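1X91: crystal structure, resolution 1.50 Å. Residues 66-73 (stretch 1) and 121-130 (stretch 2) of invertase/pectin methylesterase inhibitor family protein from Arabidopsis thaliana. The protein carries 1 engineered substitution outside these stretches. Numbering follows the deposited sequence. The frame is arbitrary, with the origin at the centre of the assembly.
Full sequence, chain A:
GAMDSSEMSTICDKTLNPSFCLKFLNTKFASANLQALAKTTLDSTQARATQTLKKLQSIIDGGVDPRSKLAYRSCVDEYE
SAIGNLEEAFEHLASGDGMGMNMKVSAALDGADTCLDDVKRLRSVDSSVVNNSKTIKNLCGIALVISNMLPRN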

# COMPACT_ATOMS: atom_id res chain seq x y z
N PRO A 66 1.18 -10.51 25.24
CA PRO A 66 2.54 -10.36 24.73
C PRO A 66 2.77 -10.80 23.30
O PRO A 66 3.59 -10.15 22.61
CB PRO A 66 3.36 -11.25 25.66
CG PRO A 66 2.62 -11.17 26.95
CD PRO A 66 1.18 -11.20 26.55
N ARG A 67 2.10 -11.84 22.85
CA ARG A 67 2.31 -12.30 21.46
C ARG A 67 1.74 -11.26 20.47
O ARG A 67 2.45 -10.80 19.54
CB ARG A 67 1.71 -13.69 21.21
CG ARG A 67 2.41 -14.56 20.15
CD ARG A 67 3.88 -14.89 20.45
NE ARG A 67 4.77 -13.92 19.79
CZ ARG A 67 6.07 -13.75 20.00
NH1 ARG A 67 6.70 -14.46 20.92
NH2 ARG A 67 6.74 -12.82 19.32
N SER A 68 0.49 -10.88 20.67
CA SER A 68 -0.12 -9.77 19.92
C SER A 68 0.70 -8.49 19.99
O SER A 68 0.87 -7.80 18.99
CB SER A 68 -1.50 -9.48 20.48
OG SER A 68 -2.35 -10.56 20.21
N LYS A 69 1.21 -8.17 21.17
CA LYS A 69 1.94 -6.91 21.35
C LYS A 69 3.21 -6.89 20.48
O LYS A 69 3.51 -5.87 19.86
CB LYS A 69 2.26 -6.65 22.83
CG LYS A 69 2.80 -5.25 23.08
CD LYS A 69 3.02 -4.91 24.56
N LEU A 70 3.92 -8.01 20.41
CA LEU A 70 5.16 -8.05 19.66
C LEU A 70 4.80 -7.95 18.19
O LEU A 70 5.45 -7.22 17.42
CB LEU A 70 5.96 -9.32 19.92
CG LEU A 70 7.34 -9.31 19.25
N ALA A 71 3.76 -8.65 17.79
CA ALA A 71 3.33 -8.63 16.38
C ALA A 71 2.90 -7.25 15.93
O ALA A 71 3.31 -6.79 14.86
CB ALA A 71 2.21 -9.63 16.11
N TYR A 72 2.06 -6.60 16.70
CA TYR A 72 1.56 -5.28 16.34
C TYR A 72 2.67 -4.23 16.40
O TYR A 72 2.65 -3.28 15.62
CB TYR A 72 0.33 -4.89 17.17
CG TYR A 72 -0.89 -5.77 16.92
CD1 TYR A 72 -1.26 -6.19 15.65
CD2 TYR A 72 -1.67 -6.23 17.98
CE1 TYR A 72 -2.34 -6.99 15.44
CE2 TYR A 72 -2.74 -7.02 17.77
CZ TYR A 72 -3.09 -7.43 16.54
OH TYR A 72 -4.19 -8.24 16.35
N ARG A 73 3.61 -4.38 17.32
CA ARG A 73 4.77 -3.50 17.40
C ARG A 73 5.68 -3.65 16.19
O ARG A 73 6.19 -2.65 15.68
CB ARG A 73 5.58 -3.72 18.67
CG ARG A 73 5.07 -2.99 19.88
CD ARG A 73 5.90 -3.29 21.13
NE ARG A 73 5.39 -2.57 22.30
N ARG A 121 0.37 -15.91 12.84
CA ARG A 121 0.42 -16.96 13.83
C ARG A 121 -0.44 -16.62 15.01
O ARG A 121 -0.48 -17.41 15.98
CG ARG A 121 2.78 -17.97 13.20
N LEU A 122 -1.10 -15.45 14.97
CA LEU A 122 -2.01 -15.09 16.04
C LEU A 122 -3.33 -15.89 15.96
O LEU A 122 -3.96 -16.04 14.94
CB LEU A 122 -2.27 -13.58 16.07
CG LEU A 122 -1.05 -12.66 16.24
CD1 LEU A 122 -1.47 -11.22 16.16
CD2 LEU A 122 -0.31 -12.89 17.52
N ARG A 123 -3.76 -16.39 17.11
CA ARG A 123 -5.02 -17.09 17.19
C ARG A 123 -6.24 -16.23 16.82
O ARG A 123 -7.18 -16.70 16.18
CB ARG A 123 -5.19 -17.64 18.59
CG ARG A 123 -6.34 -18.61 18.74
CD ARG A 123 -6.29 -19.79 17.77
NE ARG A 123 -7.31 -20.80 18.12
CZ ARG A 123 -7.55 -21.90 17.43
NH1 ARG A 123 -6.86 -22.24 16.35
NH2 ARG A 123 -8.51 -22.70 17.84
N SER A 124 -6.22 -14.99 17.28
CA SER A 124 -7.27 -14.01 17.03
C SER A 124 -6.56 -12.71 16.72
O SER A 124 -5.61 -12.33 17.38
CB SER A 124 -8.24 -13.85 18.21
OG SER A 124 -9.53 -13.42 17.75
N VAL A 125 -7.01 -12.06 15.66
CA VAL A 125 -6.32 -10.91 15.14
C VAL A 125 -7.30 -9.77 14.87
O VAL A 125 -8.50 -10.00 14.70
CB VAL A 125 -5.59 -11.27 13.84
CG1 VAL A 125 -6.58 -11.66 12.76
CG2 VAL A 125 -4.67 -10.13 13.43
N ASP A 126 -6.78 -8.55 14.92
CA ASP A 126 -7.58 -7.39 14.54
C ASP A 126 -7.84 -7.36 13.03
O ASP A 126 -6.91 -7.27 12.23
CB ASP A 126 -6.91 -6.10 14.95
CG ASP A 126 -7.77 -4.93 14.65
OD1 ASP A 126 -8.67 -4.59 15.46
OD2 ASP A 126 -7.65 -4.29 13.59
N SER A 127 -9.09 -7.44 12.63
CA SER A 127 -9.43 -7.56 11.22
C SER A 127 -9.07 -6.31 10.41
O SER A 127 -8.74 -6.45 9.22
CB SER A 127 -10.93 -7.91 11.04
OG SER A 127 -11.72 -6.85 11.50
N SER A 128 -9.13 -5.12 11.01
CA SER A 128 -8.78 -3.88 10.29
C SER A 128 -7.28 -3.87 9.98
O SER A 128 -6.88 -3.43 8.91
CB SER A 128 -9.23 -2.61 11.04
OG SER A 128 -8.32 -2.31 12.05
N VAL A 129 -6.43 -4.35 10.90
CA VAL A 129 -5.02 -4.46 10.58
C VAL A 129 -4.81 -5.41 9.40
O VAL A 129 -4.06 -5.08 8.45
CB VAL A 129 -4.16 -4.91 11.81
CG1 VAL A 129 -2.71 -5.19 11.40
CG2 VAL A 129 -4.24 -3.87 12.92
N VAL A 130 -5.44 -6.57 9.42
CA VAL A 130 -5.24 -7.56 8.35
C VAL A 130 -5.81 -7.01 7.03
O VAL A 130 -5.15 -7.06 6.00
CB VAL A 130 -5.95 -8.91 8.70
CG1 VAL A 130 -6.02 -9.85 7.49
CG2 VAL A 130 -5.27 -9.55 9.87
O HOH W 1 -4.31 -10.04 18.39

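Residues 66-73 form a helical segment that packs against residues 121-130, a loop that leads into the first turn of another helix at Ser 127. The contact is small, burying 291 Å² summed over both sides, and most of it is made by Leu 122 and Tyr 72.

Pro 66, at the start of the segment, does not reach the other stretch. Arg 67 directs its CA-to-CB bond toward the loop and meets Leu 122 through the aliphatic base of its side chain, with Arg 67 CG 4.1 Å from Leu 122 CD2. Leu 122 CD2 also lies against the helix backbone, 3.9 Å from Arg 67 C and 3.8 Å from Ser 68 N. Here the CA atoms of Ser 68 and Leu 122 are 6.9 Å apart.

The CA-to-CB bond of Ser 68 runs sideways, chi1 is in the m well, and the hydroxyl engages the loop through water 1. This water donates to Ser 68 OG at 2.7 Å and to Ser 124 O at 2.8 Å, and it is also hydrogen-bonded to Tyr 72 OH at 2.7 Å. It thereby joins two side chains one helical turn apart to a loop carbonyl. The CA-to-CB bond of Lys 69 points away and Leu 70 is out of reach, as expected for helix positions that do not face the loop.

Ala 71 brings the helix back to the contact. Ala 71 CB lies 4.0 Å from Leu 122 CD1, so the Leu 122 side chain packs against Arg 67, Ser 68 and Ala 71.

Tyr 72 reaches farthest. Its CA-to-CB bond runs sideways, yet the end of the side chain comes nearer the loop and places the hydroxyl where Asp 126 N donates to Tyr 72 OH over 3.0 Å, with a nearly straight N-H...O angle of 163°. This is the one direct hydrogen bond between the stretches. Around the ring, Val 125 CG2 sits at the edge, 3.5 Å from Tyr 72 OH, while Leu 122 CD1 approaches Tyr 72 CZ to 4.1 Å and Val 129 CG1 approaches Tyr 72 CE1 to 4.4 Å. Asp 126 divides its roles: its backbone N serves the tyrosine, whereas its carboxylate OD2 caps the following helix by accepting from Val 129 N (3.0 Å) and also accepts from Ser 128 OG (2.6 Å). Arg 73 makes no contact with the loop.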